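Local coordinates for class II aldolase/adducin N-terminal domain-containing protein (Thermoplasma acidophilum, PDB 3M4R) that is of unknown function but binds zinc through its N-terminal class II aldolase/adducin domain and may act as an oxidoreductase, at residues A[18-23]-A[125-130]; A[48-53]-A[77-82]; A[84-89]-A[116-121]; A[157-162]-A[173-178]; A[183-186]-A[190-193]. All coordinates share one frame; numbering follows the deposited sequence.

Contact 1: residues A[18-23]-A[125-130]; sequences DEVVYG and YKFVMH. With ZN (zinc ion), chain B.
Glu19 lies across the end of the Phe127 ring, and following it outward from the helix shows how an acidic side chain can serve as apolar packing along most of its length. CB begins the contact, 3.9 Å from Phe127 CZ. With CG anti to the backbone N (chi1 -177°) the chain leaves the helix extended, and CG reaches the far end of the ring, 3.5 Å from both CZ and CE2 of Phe127. CD comes closest, 3.3 Å from Phe127 CZ, on an oblique approach that is neither over the face nor at the edge. The carboxylate is turned 34° from the ring plane, and its two oxygens stay near CZ; OE2 finds its polar partner elsewhere, in the backbone N of Gly197. Val20 adds its backbone N at the ring edge, in plane, while its CB lies 4.2 Å from Phe127 CE2. One helical turn after Glu19, Gly23 offers its CA to CE of selenomethionine Met129, 4.2 Å away. The next residue, His130, binds zinc through NE2 together with Glu116, His132 and His188. The axes of helix residues 18-23 and strand residues 127-130 run 23° apart, and helix 16-28 covers the sheet between strand 127-131 and its neighbour 40-48, whose Val43 touches both Val20 and Phe127.

Contact 2: residues A[48-53]-A[77-82]; sequences RDHAGR and GIRMDD
Arg79 reaches across to Asp49 and spends both of its terminal nitrogens on a single carboxylate oxygen, an instructive case of one acceptor shared by many donors. The loop between strands 40-48 and 54-61 is thereby tied to the end of strand 75-79, where Arg79 holds the N-cap position before helix 80-85. In the modelled conformer of Arg79, one of two, the chain is extended from CG to NE, and an end-on grip places NH1 3.0 Å and NH2 3.2 Å from Asp49 OD2. NH1 makes the straighter bond (155° at the hydrogen) and uses the anti lone pair of OD2; NH2 meets that oxygen on the anti side but tilted from the carboxylate plane. OD2 lies in the guanidinium plane of Arg79, although the two flat groups are turned 59° against each other. The other side of OD2 belongs to Arg53, which comes side-on: its NE is 3.2 Å away on the syn lone pair of Asp49 OD2, and its NH1 is 3.0 Å from OD2. OD1 is occupied within its own loop, accepting from the backbone N of Arg53 at 2.9 Å and, weakly, from that of Ala51. Asp49 CG sits between its backbone N and carbonyl carbon (chi1 76°), which folds the carboxylate back over the type I turn from Asp49 to Gly52. With four N-H groups from two arginines on OD2, the aspartate is probably held ionised, and its charge would offset the proximity of the two guanidinium groups in this surface salt-bridge network.

Contact 3: residues A[84-89]-A[116-121]; sequences LAAAKI and ETFLHA. With ZN (zinc ion), chain B.
In Phe118 the ring carbon CG stands anti to the carbonyl carbon (chi1 -73°), a torsion that swings the aromatic ring out from helix 117-121 toward Ala86. The methyl of Ala86, whose bond from the backbone points at the other segment, meets the end of the ring: CB is 3.4 Å from Phe118 CE1 and 3.8 Å from CZ of the same ring. It approaches obliquely. The Leu84 side chain sets out away from the partner helix, but its chi2 of 176° sends CD1 outward and leaves CD2 as the branch turned to Ala121 O, 3.7 Å away. No hydrogen bond crosses the contact, which is purely a matter of apolar surface against ring and backbone. At the start of the second segment, Glu116 turns elsewhere and binds zinc with both carboxylate oxygens, OE1 and OE2 each 2.3 Å from the metal; OE1 also accepts from Asn40 ND2. The short helix 117-121 thus follows directly on a zinc ligand and packs against residues 84 and 86. Tyr100 of helix 94-103 touches Ala86, while Met97 and Leu101 of that helix and Ala169 of helix 166-175 touch Phe118, and Leu58 of strand 54-61 lies against Ala121.

Contact 4: residues A[157-162]-A[173-178]; sequences VVLPYI and MNCFKK
Cys175 carries this contact for the helix, reaching both Val157 and Leu159 of the neighbouring strand, and the segment around it illustrates how a chain turns from helix back to sheet. Met173, a selenomethionine, and Asn174 belong to the last turn of helix 166-175; Met173 packs on Ala87 rather than on the strand. Next comes Cys175, directed toward the strand, and its two side-chain atoms divide the work. CB faces two methyls at once, 4.0 Å from Val157 CG1 and 3.8 Å from Leu159 CD1. SG continues past CB in the modelled conformer, one of two, standing anti to the carbonyl carbon (chi1 -62°), and touches Leu159 CD1 at 3.7 Å, so the sulfur contact holds for that conformer alone. The backbone takes part as well: Cys175 O is 4.1 Å from Val157 CG2, so the valine presents one methyl to the cysteine side chain and the other to its carbonyl. Phe176 is the first residue to leave helical geometry; its side chain leaves the backbone away from the strand, and its ring meets Phe193 edge-to-face. No hydrogen bond joins the two segments; van der Waals contact of small apolar groups does all the work. Val157 and Leu159, two residues apart, project from the same face of strand 156-159, and Val172 of the same helix continues the cover over Leu159. Helix packed on strand in this way is the core of a beta-alpha-beta crossover, here strand 156-159, helix 166-175 and the parallel strand 182-185.

Contact 5: residues A[183-186]-A[190-193]; sequences IVLR and LLTF
Ile183 and Leu191 are joined by a reciprocal pair of backbone hydrogen bonds, the textbook signature of an antiparallel hydrogen-bonded pair. Ile183 N donates to Leu191 O at 2.8 Å, and Leu191 N returns to Ile183 O, also at 2.8 Å; the second is the straighter, 172° at the hydrogen. Val184 and Leu190 form the adjoining non-hydrogen-bonded pair.

Apolar contacts fill in on both faces of the hairpin. On the face of Val184 and Leu190, the leucine CD1 lies 3.9 Å from Val184 CG2 and also touches Ile183 O. Leu190 has CG anti to its own nitrogen (chi1 178°), and the branch then turns CD1 toward the partner strand. On the other face, Leu185 CD1 and Leu191 CD1 meet at 3.9 Å. Ile183 CG1 comes to the edge of the Phe193 ring, near its plane, 4.0 Å from CE2 of Phe193.

Strand 182-185 continues the sheet to strand 156-159, and strand 189-194 to strand 127-131, where Leu190 O accepts from ND1 of the zinc ligand His130. The hairpin is thus interior to the sheet. Val172 of helix 166-175 covers Ile183, Leu185 and Leu191, whereas His204, Ile207 and Val208 of helix 197-215 cover Leu190.

Chemistry follows depth in these five contacts. Contacts 1, 3 and 5 are buried and contact 4 partly so; contacts 1, 3 and 4 pack without a hydrogen bond between their segments, and contact 5 adds the backbone bonds of paired strands. Contact 2 lies at the surface, where a salt-bridge network takes over. Helix 80-85 is common to contacts 2 and 3. Contacts 1, 2, 4 and 5 all reach one sheet, contact 2 at its edge strand 75-79; strand 127-131 pairs with 189-194, and 182-185 with 156-159. Contacts 1 and 3 each supply a zinc ligand, His130 and Glu116, and both include the metal-bound water, whereas contact 2 stands away from the site.

Contact 1: residues A[18-23]-A[125-130]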
# COMPACT_ATOMS: atom_id res chain seq x y z
N ASP A 18 15.78 2.44 -1.49
CA ASP A 18 16.37 1.10 -1.37
C ASP A 18 15.54 0.23 -0.43
O ASP A 18 15.32 -0.95 -0.70
CB ASP A 18 17.84 1.11 -0.90
CG ASP A 18 18.79 1.80 -1.88
OD1 ASP A 18 18.50 1.81 -3.08
OD2 ASP A 18 19.83 2.33 -1.44
N GLU A 19 15.09 0.81 0.68
CA GLU A 19 14.27 0.05 1.64
C GLU A 19 12.91 -0.40 1.06
O GLU A 19 12.55 -1.55 1.20
CB GLU A 19 14.04 0.87 2.92
CG GLU A 19 13.24 0.11 4.00
CD GLU A 19 13.39 0.76 5.38
OE1 GLU A 19 14.13 1.73 5.48
OE2 GLU A 19 12.74 0.35 6.35
N VAL A 20 12.18 0.50 0.42
CA VAL A 20 10.90 0.16 -0.19
C VAL A 20 11.07 -0.84 -1.33
O VAL A 20 10.20 -1.69 -1.50
CB VAL A 20 10.08 1.42 -0.69
CG1 VAL A 20 10.57 1.97 -2.06
CG2 VAL A 20 8.56 1.08 -0.74
N VAL A 21 12.18 -0.75 -2.09
CA VAL A 21 12.45 -1.70 -3.20
C VAL A 21 12.61 -3.10 -2.58
O VAL A 21 12.04 -4.09 -3.05
CB VAL A 21 13.72 -1.30 -4.03
CG1 VAL A 21 14.30 -2.50 -4.83
CG2 VAL A 21 13.41 -0.09 -5.01
N TYR A 22 13.38 -3.16 -1.51
CA TYR A 22 13.61 -4.42 -0.82
C TYR A 22 12.32 -5.08 -0.37
O TYR A 22 12.09 -6.24 -0.66
CB TYR A 22 14.55 -4.20 0.36
CG TYR A 22 14.86 -5.49 1.05
CD1 TYR A 22 15.67 -6.43 0.44
CD2 TYR A 22 14.31 -5.78 2.30
CE1 TYR A 22 15.95 -7.63 1.08
CE2 TYR A 22 14.57 -6.95 2.93
CZ TYR A 22 15.39 -7.88 2.32
OH TYR A 22 15.65 -9.06 2.98
N GLY A 23 11.46 -4.31 0.28
CA GLY A 23 10.18 -4.82 0.73
C GLY A 23 9.31 -5.29 -0.42
O GLY A 23 8.65 -6.31 -0.32
N TYR A 125 1.60 6.70 7.78
CA TYR A 125 2.77 5.94 8.14
C TYR A 125 3.76 6.06 6.99
O TYR A 125 3.38 6.20 5.80
CB TYR A 125 2.42 4.47 8.38
CG TYR A 125 2.16 4.04 9.84
CD1 TYR A 125 3.20 3.99 10.76
CD2 TYR A 125 0.89 3.60 10.25
CE1 TYR A 125 3.00 3.59 12.11
CE2 TYR A 125 0.66 3.15 11.58
CZ TYR A 125 1.73 3.16 12.52
OH TYR A 125 1.55 2.74 13.84
N LYS A 126 5.04 6.05 7.33
CA LYS A 126 6.08 6.22 6.32
C LYS A 126 5.98 5.16 5.22
O LYS A 126 6.07 5.49 4.02
CB LYS A 126 7.46 6.23 6.98
CG LYS A 126 8.61 6.59 6.09
CD LYS A 126 9.88 6.75 6.89
CE LYS A 126 11.09 6.90 5.95
NZ LYS A 126 11.17 8.27 5.33
N PHE A 127 5.85 3.90 5.60
CA PHE A 127 5.78 2.79 4.63
C PHE A 127 4.36 2.21 4.63
O PHE A 127 3.76 2.02 5.66
CB PHE A 127 6.76 1.63 5.00
CG PHE A 127 8.20 1.97 4.79
CD1 PHE A 127 8.90 2.74 5.74
CD2 PHE A 127 8.87 1.54 3.65
CE1 PHE A 127 10.23 3.06 5.56
CE2 PHE A 127 10.22 1.89 3.45
CZ PHE A 127 10.89 2.64 4.40
N VAL A 128 3.85 1.91 3.44
CA VAL A 128 2.55 1.29 3.26
C VAL A 128 2.72 0.19 2.21
O VAL A 128 3.39 0.37 1.18
CB VAL A 128 1.51 2.30 2.76
CG1 VAL A 128 0.17 1.63 2.50
CG2 VAL A 128 1.35 3.49 3.74
N MSE A 129 2.08 -0.95 2.47
CA MSE A 129 2.09 -2.08 1.55
C MSE A 129 0.68 -2.57 1.32
O MSE A 129 -0.11 -2.74 2.25
CB MSE A 129 2.93 -3.19 2.17
CG MSE A 129 4.38 -2.78 2.26
SE MSE A 129 5.40 -4.26 3.02
CE MSE A 129 7.07 -3.28 3.04
N HIS A 130 0.38 -2.82 0.06
CA HIS A 130 -0.93 -3.24 -0.40
C HIS A 130 -0.76 -4.49 -1.27
O HIS A 130 -0.04 -4.43 -2.25
CB HIS A 130 -1.56 -2.15 -1.26
CG HIS A 130 -2.92 -2.50 -1.76
ND1 HIS A 130 -3.81 -3.24 -1.01
CD2 HIS A 130 -3.52 -2.25 -2.94
CE1 HIS A 130 -4.92 -3.40 -1.72
NE2 HIS A 130 -4.75 -2.84 -2.90
ZN ZN B . -5.81 -3.00 -4.83
O HOH W 1 -6.86 -3.06 -6.55

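Contact 2: residues A[48-53]-A[77-82]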
# COMPACT_ATOMS: atom_id res chain seq x y z
N ARG A 48 14.46 17.16 -2.60
CA ARG A 48 14.50 18.52 -3.14
C ARG A 48 13.80 18.51 -4.45
O ARG A 48 14.03 17.62 -5.25
CB ARG A 48 15.96 18.99 -3.36
N ASP A 49 12.93 19.48 -4.71
CA ASP A 49 12.28 19.51 -6.02
C ASP A 49 13.09 20.34 -6.97
O ASP A 49 14.14 20.88 -6.59
CB ASP A 49 10.79 19.90 -5.94
CG ASP A 49 10.55 21.37 -5.72
OD1 ASP A 49 11.51 22.17 -5.68
OD2 ASP A 49 9.36 21.71 -5.57
N HIS A 50 12.64 20.42 -8.22
CA HIS A 50 13.40 21.15 -9.24
C HIS A 50 13.69 22.59 -8.83
O HIS A 50 14.71 23.16 -9.21
CB HIS A 50 12.70 21.10 -10.62
CG HIS A 50 11.37 21.77 -10.67
ND1 HIS A 50 10.25 21.28 -10.01
CD2 HIS A 50 10.95 22.85 -11.37
CE1 HIS A 50 9.21 22.05 -10.30
NE2 HIS A 50 9.61 23.01 -11.11
N ALA A 51 12.77 23.18 -8.09
CA ALA A 51 12.90 24.58 -7.70
C ALA A 51 13.77 24.72 -6.45
O ALA A 51 13.85 25.80 -5.92
CB ALA A 51 11.51 25.21 -7.47
N GLY A 52 14.42 23.65 -6.03
CA GLY A 52 15.22 23.61 -4.78
C GLY A 52 14.44 23.58 -3.48
O GLY A 52 15.01 23.83 -2.45
N ARG A 53 13.15 23.29 -3.52
CA ARG A 53 12.37 23.24 -2.31
C ARG A 53 12.52 21.83 -1.72
O ARG A 53 12.55 20.83 -2.44
CB ARG A 53 10.92 23.62 -2.59
CG ARG A 53 10.77 25.15 -2.83
CD ARG A 53 9.46 25.63 -3.46
NE ARG A 53 9.05 24.77 -4.57
CZ ARG A 53 8.47 25.17 -5.70
NH1 ARG A 53 8.17 24.23 -6.59
NH2 ARG A 53 8.18 26.44 -5.95
N GLY A 77 7.51 9.72 -7.97
CA GLY A 77 7.38 10.71 -6.91
C GLY A 77 6.13 11.54 -7.04
O GLY A 77 5.95 12.23 -8.06
N ILE A 78 5.30 11.54 -5.98
CA ILE A 78 4.07 12.33 -5.91
C ILE A 78 4.19 13.31 -4.77
O ILE A 78 4.59 12.96 -3.65
CB ILE A 78 2.81 11.40 -5.71
CG1 ILE A 78 2.70 10.39 -6.86
CG2 ILE A 78 1.48 12.20 -5.56
CD1 ILE A 78 2.44 10.96 -8.29
N ARG A 79 3.89 14.56 -5.03
CA ARG A 79 3.96 15.57 -3.97
C ARG A 79 2.90 15.26 -2.92
O ARG A 79 1.75 15.14 -3.24
CB ARG A 79 3.71 16.98 -4.51
CG ARG A 79 4.69 17.41 -5.58
CD ARG A 79 4.41 18.80 -6.17
NE ARG A 79 5.55 19.08 -7.02
CZ ARG A 79 6.64 19.75 -6.65
NH1 ARG A 79 6.72 20.34 -5.46
NH2 ARG A 79 7.62 19.86 -7.52
N MSE A 80 3.31 15.13 -1.65
CA MSE A 80 2.36 14.83 -0.59
C MSE A 80 1.44 16.00 -0.33
O MSE A 80 0.27 15.78 -0.06
CB MSE A 80 3.06 14.43 0.73
CG MSE A 80 3.42 12.91 0.73
SE MSE A 80 1.88 11.70 0.81
CE MSE A 80 1.32 12.27 2.58
N ASP A 81 1.94 17.22 -0.43
CA ASP A 81 1.08 18.40 -0.31
C ASP A 81 -0.11 18.29 -1.25
O ASP A 81 -1.24 18.47 -0.85
CB ASP A 81 1.83 19.68 -0.67
CG ASP A 81 2.61 20.26 0.49
OD1 ASP A 81 2.47 19.77 1.63
OD2 ASP A 81 3.36 21.26 0.24
N ASP A 82 0.16 17.93 -2.51
CA ASP A 82 -0.87 17.76 -3.54
C ASP A 82 -1.82 16.57 -3.20
O ASP A 82 -3.03 16.68 -3.24
CB ASP A 82 -0.23 17.49 -4.88
CG ASP A 82 0.41 18.72 -5.52
OD1 ASP A 82 0.53 19.77 -4.83
OD2 ASP A 82 0.74 18.62 -6.73

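Contact 3: residues A[84-89]-A[116-121]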
# COMPACT_ATOMS: atom_id res chain seq x y z
N LEU A 84 -2.40 15.10 -0.29
CA LEU A 84 -3.18 15.25 0.92
C LEU A 84 -4.28 16.27 0.70
O LEU A 84 -5.32 16.26 1.40
CB LEU A 84 -2.30 15.70 2.10
CG LEU A 84 -1.44 14.63 2.80
CD1 LEU A 84 -0.54 15.27 3.89
CD2 LEU A 84 -2.32 13.52 3.40
N ALA A 85 -4.09 17.19 -0.25
CA ALA A 85 -5.12 18.20 -0.51
C ALA A 85 -6.33 17.56 -1.13
O ALA A 85 -7.39 18.11 -1.06
CB ALA A 85 -4.58 19.34 -1.42
N ALA A 86 -6.16 16.39 -1.75
CA ALA A 86 -7.27 15.65 -2.39
C ALA A 86 -8.28 15.13 -1.38
O ALA A 86 -9.43 14.83 -1.75
CB ALA A 86 -6.70 14.43 -3.22
N ALA A 87 -7.87 15.01 -0.12
CA ALA A 87 -8.75 14.48 0.94
C ALA A 87 -9.99 15.33 1.11
O ALA A 87 -11.02 14.83 1.55
CB ALA A 87 -8.00 14.37 2.27
N LYS A 88 -9.88 16.61 0.76
CA LYS A 88 -11.01 17.57 0.74
C LYS A 88 -12.02 17.24 -0.33
O LYS A 88 -13.14 17.69 -0.25
CB LYS A 88 -10.52 19.01 0.41
CG LYS A 88 -10.03 19.85 1.60
CD LYS A 88 -8.85 19.17 2.37
CE LYS A 88 -8.91 19.48 3.90
NZ LYS A 88 -8.57 18.24 4.69
N ILE A 89 -11.62 16.53 -1.37
CA ILE A 89 -12.50 16.33 -2.50
C ILE A 89 -13.45 15.20 -2.14
O ILE A 89 -13.08 14.23 -1.47
CB ILE A 89 -11.71 16.05 -3.78
CG1 ILE A 89 -10.95 17.31 -4.19
CG2 ILE A 89 -12.62 15.58 -4.90
CD1 ILE A 89 -9.95 17.11 -5.33
N GLU A 116 -3.79 3.09 -7.36
CA GLU A 116 -4.13 3.02 -5.92
C GLU A 116 -3.33 3.94 -5.05
O GLU A 116 -3.30 3.75 -3.83
CB GLU A 116 -3.96 1.55 -5.43
CG GLU A 116 -4.72 0.63 -6.36
CD GLU A 116 -5.13 -0.69 -5.74
OE1 GLU A 116 -4.36 -1.67 -5.96
OE2 GLU A 116 -6.24 -0.74 -5.10
N THR A 117 -2.73 4.97 -5.65
CA THR A 117 -1.84 5.84 -4.92
C THR A 117 -2.47 6.48 -3.71
O THR A 117 -1.79 6.70 -2.70
CB THR A 117 -1.22 6.95 -5.86
OG1 THR A 117 -0.33 6.31 -6.79
CG2 THR A 117 -0.47 7.97 -5.05
N PHE A 118 -3.75 6.82 -3.80
CA PHE A 118 -4.39 7.47 -2.66
C PHE A 118 -4.55 6.58 -1.43
O PHE A 118 -4.58 7.10 -0.33
CB PHE A 118 -5.72 8.08 -3.03
CG PHE A 118 -5.57 9.33 -3.87
CD1 PHE A 118 -5.07 10.48 -3.32
CD2 PHE A 118 -5.86 9.31 -5.22
CE1 PHE A 118 -4.92 11.63 -4.09
CE2 PHE A 118 -5.72 10.48 -5.99
CZ PHE A 118 -5.24 11.64 -5.42
N LEU A 119 -4.54 5.25 -1.60
CA LEU A 119 -4.51 4.36 -0.39
C LEU A 119 -3.27 4.64 0.44
O LEU A 119 -3.27 4.61 1.71
CB LEU A 119 -4.52 2.87 -0.75
CG LEU A 119 -5.68 2.31 -1.57
CD1 LEU A 119 -5.49 0.79 -1.87
CD2 LEU A 119 -7.02 2.57 -0.87
N HIS A 120 -2.20 4.92 -0.28
CA HIS A 120 -0.88 5.15 0.31
C HIS A 120 -0.76 6.55 0.93
O HIS A 120 -0.24 6.74 2.08
CB HIS A 120 0.15 4.93 -0.78
CG HIS A 120 0.21 3.50 -1.24
ND1 HIS A 120 1.12 2.61 -0.71
CD2 HIS A 120 -0.53 2.81 -2.14
CE1 HIS A 120 0.93 1.42 -1.28
NE2 HIS A 120 -0.06 1.51 -2.15
N ALA A 121 -1.19 7.52 0.16
CA ALA A 121 -1.04 8.94 0.56
C ALA A 121 -1.82 9.23 1.81
O ALA A 121 -1.37 9.98 2.66
CB ALA A 121 -1.49 9.93 -0.59
ZN ZN B . -5.81 -3.00 -4.83
O HOH W 1 -6.86 -3.06 -6.55

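Contact 4: residues A[157-162]-A[173-178]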
# COMPACT_ATOMS: atom_id res chain seq x y z
N VAL A 157 -8.61 -3.55 11.22
CA VAL A 157 -9.91 -3.01 10.94
C VAL A 157 -10.28 -3.66 9.64
O VAL A 157 -9.43 -3.81 8.75
CB VAL A 157 -9.87 -1.46 10.83
CG1 VAL A 157 -11.10 -0.90 10.06
CG2 VAL A 157 -9.80 -0.85 12.23
N VAL A 158 -11.53 -4.05 9.52
CA VAL A 158 -12.03 -4.72 8.32
C VAL A 158 -13.02 -3.79 7.64
O VAL A 158 -13.83 -3.17 8.31
CB VAL A 158 -12.69 -6.06 8.68
CG1 VAL A 158 -13.31 -6.70 7.43
CG2 VAL A 158 -11.67 -6.98 9.31
N LEU A 159 -12.89 -3.62 6.33
CA LEU A 159 -13.82 -2.81 5.54
C LEU A 159 -14.60 -3.69 4.59
O LEU A 159 -14.05 -4.66 4.07
CB LEU A 159 -13.05 -1.76 4.73
CG LEU A 159 -12.90 -0.34 5.27
CD1 LEU A 159 -12.47 -0.37 6.71
CD2 LEU A 159 -11.90 0.44 4.40
N PRO A 160 -15.87 -3.35 4.33
CA PRO A 160 -16.65 -4.13 3.38
C PRO A 160 -16.12 -3.92 2.00
O PRO A 160 -15.25 -3.06 1.83
CB PRO A 160 -18.05 -3.50 3.50
CG PRO A 160 -17.76 -2.10 3.71
CD PRO A 160 -16.61 -2.13 4.71
N TYR A 161 -16.64 -4.66 1.02
CA TYR A 161 -16.24 -4.44 -0.37
C TYR A 161 -16.58 -3.02 -0.76
O TYR A 161 -17.68 -2.56 -0.53
CB TYR A 161 -16.89 -5.42 -1.37
CG TYR A 161 -16.49 -5.12 -2.81
CD1 TYR A 161 -15.18 -5.33 -3.26
CD2 TYR A 161 -17.37 -4.53 -3.68
CE1 TYR A 161 -14.78 -4.99 -4.57
CE2 TYR A 161 -16.98 -4.17 -4.98
CZ TYR A 161 -15.73 -4.43 -5.44
OH TYR A 161 -15.40 -4.05 -6.73
N ILE A 162 -15.60 -2.34 -1.35
CA ILE A 162 -15.79 -1.06 -2.05
C ILE A 162 -14.92 -1.16 -3.30
O ILE A 162 -13.75 -1.59 -3.20
CB ILE A 162 -15.29 0.16 -1.22
CG1 ILE A 162 -16.05 0.30 0.09
CG2 ILE A 162 -15.41 1.48 -2.01
CD1 ILE A 162 -15.23 1.06 1.14
N MSE A 173 -8.83 6.11 4.67
CA MSE A 173 -8.37 7.23 5.44
C MSE A 173 -9.14 7.36 6.74
O MSE A 173 -8.56 7.52 7.80
CB MSE A 173 -8.54 8.53 4.65
CG MSE A 173 -7.95 9.73 5.33
SE MSE A 173 -8.10 11.34 4.20
CE MSE A 173 -9.89 11.86 4.66
N ASN A 174 -10.47 7.32 6.65
CA ASN A 174 -11.32 7.57 7.80
C ASN A 174 -11.38 6.40 8.81
O ASN A 174 -11.63 6.64 9.98
CB ASN A 174 -12.73 7.92 7.36
CG ASN A 174 -12.80 9.24 6.56
OD1 ASN A 174 -12.02 10.20 6.79
ND2 ASN A 174 -13.74 9.29 5.62
N CYS A 175 -11.09 5.17 8.40
CA CYS A 175 -11.18 4.05 9.33
C CYS A 175 -9.84 3.80 10.01
O CYS A 175 -9.77 3.11 11.00
CB CYS A 175 -11.68 2.79 8.64
SG CYS A 175 -13.34 3.01 8.00
N PHE A 176 -8.77 4.37 9.47
CA PHE A 176 -7.48 4.20 10.09
C PHE A 176 -7.56 4.67 11.57
O PHE A 176 -8.11 5.72 11.84
CB PHE A 176 -6.39 4.97 9.35
CG PHE A 176 -5.07 4.85 10.01
CD1 PHE A 176 -4.31 3.70 9.85
CD2 PHE A 176 -4.62 5.84 10.89
CE1 PHE A 176 -3.08 3.56 10.49
CE2 PHE A 176 -3.39 5.70 11.56
CZ PHE A 176 -2.62 4.56 11.36
N LYS A 177 -7.06 3.85 12.50
CA LYS A 177 -6.92 4.27 13.92
C LYS A 177 -5.49 3.98 14.42
O LYS A 177 -4.88 2.97 14.05
CB LYS A 177 -7.93 3.56 14.82
CG LYS A 177 -9.39 4.01 14.63
N LYS A 178 -4.96 4.89 15.24
CA LYS A 178 -3.67 4.67 15.92
C LYS A 178 -3.57 3.24 16.50
O LYS A 178 -4.55 2.69 16.97
CB LYS A 178 -3.49 5.69 17.07

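Contact 5: residues A[183-186]-A[190-193]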
# COMPACT_ATOMS: atom_id res chain seq x y z
N ILE A 183 -5.35 -2.99 7.70
CA ILE A 183 -6.71 -2.75 7.26
C ILE A 183 -7.03 -3.79 6.18
O ILE A 183 -6.31 -3.89 5.18
CB ILE A 183 -6.89 -1.37 6.65
CG1 ILE A 183 -6.64 -0.29 7.72
CG2 ILE A 183 -8.27 -1.25 6.04
CD1 ILE A 183 -6.71 1.19 7.15
N VAL A 184 -8.08 -4.56 6.41
CA VAL A 184 -8.49 -5.67 5.55
C VAL A 184 -9.61 -5.18 4.66
O VAL A 184 -10.58 -4.62 5.14
CB VAL A 184 -8.99 -6.85 6.36
CG1 VAL A 184 -9.50 -7.98 5.42
CG2 VAL A 184 -7.88 -7.34 7.27
N LEU A 185 -9.46 -5.37 3.35
CA LEU A 185 -10.44 -4.85 2.38
C LEU A 185 -11.13 -6.06 1.77
O LEU A 185 -10.54 -6.78 0.95
CB LEU A 185 -9.72 -4.00 1.30
CG LEU A 185 -8.77 -2.86 1.74
CD1 LEU A 185 -8.11 -2.15 0.50
CD2 LEU A 185 -9.47 -1.87 2.64
N ARG A 186 -12.36 -6.33 2.20
CA ARG A 186 -13.04 -7.53 1.74
C ARG A 186 -13.16 -7.55 0.23
O ARG A 186 -13.48 -6.55 -0.38
CB ARG A 186 -14.41 -7.70 2.41
CG ARG A 186 -14.29 -7.87 3.91
CD ARG A 186 -15.63 -8.25 4.56
NE ARG A 186 -16.01 -9.62 4.25
CZ ARG A 186 -16.68 -10.42 5.06
NH1 ARG A 186 -16.97 -11.64 4.66
NH2 ARG A 186 -17.04 -10.02 6.28
N LEU A 190 -5.34 -6.42 1.30
CA LEU A 190 -4.86 -6.00 2.59
C LEU A 190 -3.99 -4.78 2.47
O LEU A 190 -3.19 -4.66 1.53
CB LEU A 190 -4.04 -7.13 3.20
CG LEU A 190 -3.38 -6.88 4.56
CD1 LEU A 190 -4.39 -6.65 5.71
CD2 LEU A 190 -2.58 -8.16 4.88
N LEU A 191 -4.10 -3.91 3.48
CA LEU A 191 -3.14 -2.87 3.71
C LEU A 191 -2.45 -3.04 5.05
O LEU A 191 -3.11 -3.23 6.09
CB LEU A 191 -3.84 -1.54 3.71
CG LEU A 191 -4.37 -1.05 2.36
CD1 LEU A 191 -5.51 -0.09 2.64
CD2 LEU A 191 -3.22 -0.38 1.54
N THR A 192 -1.13 -2.98 5.01
CA THR A 192 -0.32 -2.80 6.22
C THR A 192 0.63 -1.63 6.07
O THR A 192 0.85 -1.10 4.98
CB THR A 192 0.39 -4.09 6.60
OG1 THR A 192 1.30 -4.52 5.57
CG2 THR A 192 -0.65 -5.19 6.96
N PHE A 193 1.22 -1.24 7.20
CA PHE A 193 1.97 -0.02 7.27
C PHE A 193 2.85 0.03 8.52
O PHE A 193 2.66 -0.75 9.47
CB PHE A 193 0.98 1.15 7.29
CG PHE A 193 -0.34 0.78 7.91
CD1 PHE A 193 -0.45 0.59 9.27
CD2 PHE A 193 -1.44 0.58 7.11
CE1 PHE A 193 -1.70 0.19 9.86
CE2 PHE A 193 -2.65 0.19 7.65
CZ PHE A 193 -2.80 -0.01 9.04